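Local structure of ribose ABC transporter, substrate binding protein (Conexibacter woesei, 4KQ9) at residues 151-156 against 164-169. The protein probably binds a sugar such as ribose in the periplasm and delivers it to an ABC transporter for uptake. The protein carries 1 engineered substitution. Numbering follows the deposited sequence.
Sequences AAREVF and VDDVYT
Arg153 runs extended from CG to NE and carries its guanidinium from the helix to Asp166 and Tyr168 in 164-169. Asp166 turns its carboxylate to meet it, with CG anti to the backbone N (chi1 -180°). The grip is side-on and uses two nitrogens. Arg153 NE donates to Asp166 OD2 at 2.7 Å, and Arg153 NH2 donates to Asp166 OD1 at 3.0 Å in a nearly straight bond. Both oxygens accept through their syn lone pairs, and the two flat groups are close to coplanar, 24° apart. This pairing helps fix the rotation of the guanidinium. A further bond from Arg153 NH2 to Asp166 OD2 is weak.

The contact lies within the beta-alpha-beta unit of strand 132-136, helix 143-159 and strand 162-167. Strand 162-167 is an outer strand of the parallel sheet in one lobe of this periplasmic binding protein. The salt bridge ties that strand to the helix before it, at the protein surface.

Tyr168 brings its hydroxyl to the same nitrogen. Arg153 NH2 donates to Tyr168 OH at 3.2 Å, with the oxygen tilted from the guanidinium plane. The stronger partner of Tyr168 OH is Glu146 OE1, and Arg153 NH1 forms a salt bridge with Glu150. The arginine probably helps keep the Asp166 carboxylate ionised. A leucine in place of Arg153 would probably leave the Asp166 carboxylate without its charged mate and Tyr168 OH without this donor. Asn137 ND2 makes a weak hydrogen bond to Asp166 OD1.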
# COMPACT_ATOMS: atom_id res chain seq x y z
N ALA A 151 14.33 3.92 -0.76
CA ALA A 151 14.08 5.09 -1.55
C ALA A 151 14.24 6.37 -0.70
O ALA A 151 14.72 7.41 -1.21
CB ALA A 151 12.69 5.01 -2.17
N ALA A 152 13.81 6.32 0.58
CA ALA A 152 13.82 7.50 1.41
C ALA A 152 15.25 7.86 1.82
O ALA A 152 15.61 9.04 1.83
CB ALA A 152 12.92 7.34 2.65
N ARG A 153 16.04 6.87 2.15
CA ARG A 153 17.43 7.13 2.51
C ARG A 153 18.19 7.83 1.35
O ARG A 153 19.03 8.74 1.59
CB ARG A 153 18.12 5.83 2.86
CG ARG A 153 17.61 5.18 4.11
CD ARG A 153 18.29 3.89 4.39
NE ARG A 153 17.63 3.24 5.53
CZ ARG A 153 16.89 2.14 5.44
NH1 ARG A 153 16.73 1.51 4.24
NH2 ARG A 153 16.32 1.68 6.54
N GLU A 154 17.90 7.40 0.10
CA GLU A 154 18.54 8.03 -1.04
C GLU A 154 18.18 9.52 -1.16
O GLU A 154 19.05 10.35 -1.49
CB GLU A 154 18.16 7.32 -2.35
CG GLU A 154 18.83 5.97 -2.55
CD GLU A 154 18.21 5.17 -3.71
OE1 GLU A 154 17.53 5.77 -4.57
OE2 GLU A 154 18.40 3.93 -3.77
N VAL A 155 16.92 9.87 -0.91
CA VAL A 155 16.51 11.26 -0.94
C VAL A 155 17.25 12.00 0.18
O VAL A 155 17.79 13.05 -0.10
CB VAL A 155 15.01 11.47 -0.85
CG1 VAL A 155 14.65 12.92 -0.66
CG2 VAL A 155 14.32 10.94 -2.10
N PHE A 156 17.31 11.44 1.41
CA PHE A 156 17.90 12.20 2.50
C PHE A 156 19.41 12.48 2.21
O PHE A 156 19.93 13.58 2.47
CB PHE A 156 17.69 11.47 3.87
CG PHE A 156 16.22 11.42 4.32
CD1 PHE A 156 15.41 12.54 4.22
CD2 PHE A 156 15.69 10.26 4.81
CE1 PHE A 156 14.08 12.51 4.64
CE2 PHE A 156 14.36 10.21 5.24
CZ PHE A 156 13.57 11.32 5.16
N VAL A 164 19.40 10.32 12.10
CA VAL A 164 20.01 10.11 13.41
C VAL A 164 19.64 8.82 14.07
O VAL A 164 20.32 8.41 14.98
CB VAL A 164 19.72 11.25 14.41
CG1 VAL A 164 20.49 12.49 13.99
CG2 VAL A 164 18.25 11.58 14.51
N ASP A 165 18.52 8.21 13.65
CA ASP A 165 18.09 6.93 14.16
C ASP A 165 17.27 6.32 13.01
O ASP A 165 16.56 7.00 12.30
CB ASP A 165 17.23 7.10 15.43
CG ASP A 165 17.90 6.58 16.73
OD1 ASP A 165 18.79 5.65 16.73
OD2 ASP A 165 17.54 7.13 17.80
N ASP A 166 17.45 5.04 12.80
CA ASP A 166 16.89 4.35 11.67
C ASP A 166 16.66 2.99 12.21
O ASP A 166 17.58 2.18 12.09
CB ASP A 166 17.94 4.32 10.52
CG ASP A 166 17.43 3.60 9.24
OD1 ASP A 166 16.34 2.97 9.27
OD2 ASP A 166 18.09 3.72 8.18
N VAL A 167 15.46 2.74 12.77
CA VAL A 167 15.08 1.56 13.50
C VAL A 167 13.93 0.75 12.87
O VAL A 167 13.14 1.28 12.08
CB VAL A 167 14.68 1.86 14.93
CG1 VAL A 167 15.80 2.59 15.70
CG2 VAL A 167 13.37 2.61 14.99
N TYR A 168 13.92 -0.55 13.15
CA TYR A 168 12.92 -1.50 12.58
C TYR A 168 12.14 -1.88 13.78
O TYR A 168 12.65 -1.76 14.86
CB TYR A 168 13.58 -2.67 11.89
CG TYR A 168 14.13 -2.32 10.58
CD1 TYR A 168 15.42 -1.78 10.45
CD2 TYR A 168 13.38 -2.52 9.46
CE1 TYR A 168 15.91 -1.44 9.20
CE2 TYR A 168 13.88 -2.22 8.22
CZ TYR A 168 15.15 -1.70 8.10
OH TYR A 168 15.60 -1.37 6.87
N THR A 169 10.86 -2.19 13.63
CA THR A 169 9.96 -2.47 14.75
C THR A 169 9.32 -3.86 14.47
O THR A 169 9.52 -4.42 13.39
CB THR A 169 8.79 -1.43 14.88
OG1 THR A 169 8.17 -1.21 13.61
CG2 THR A 169 9.25 -0.06 15.39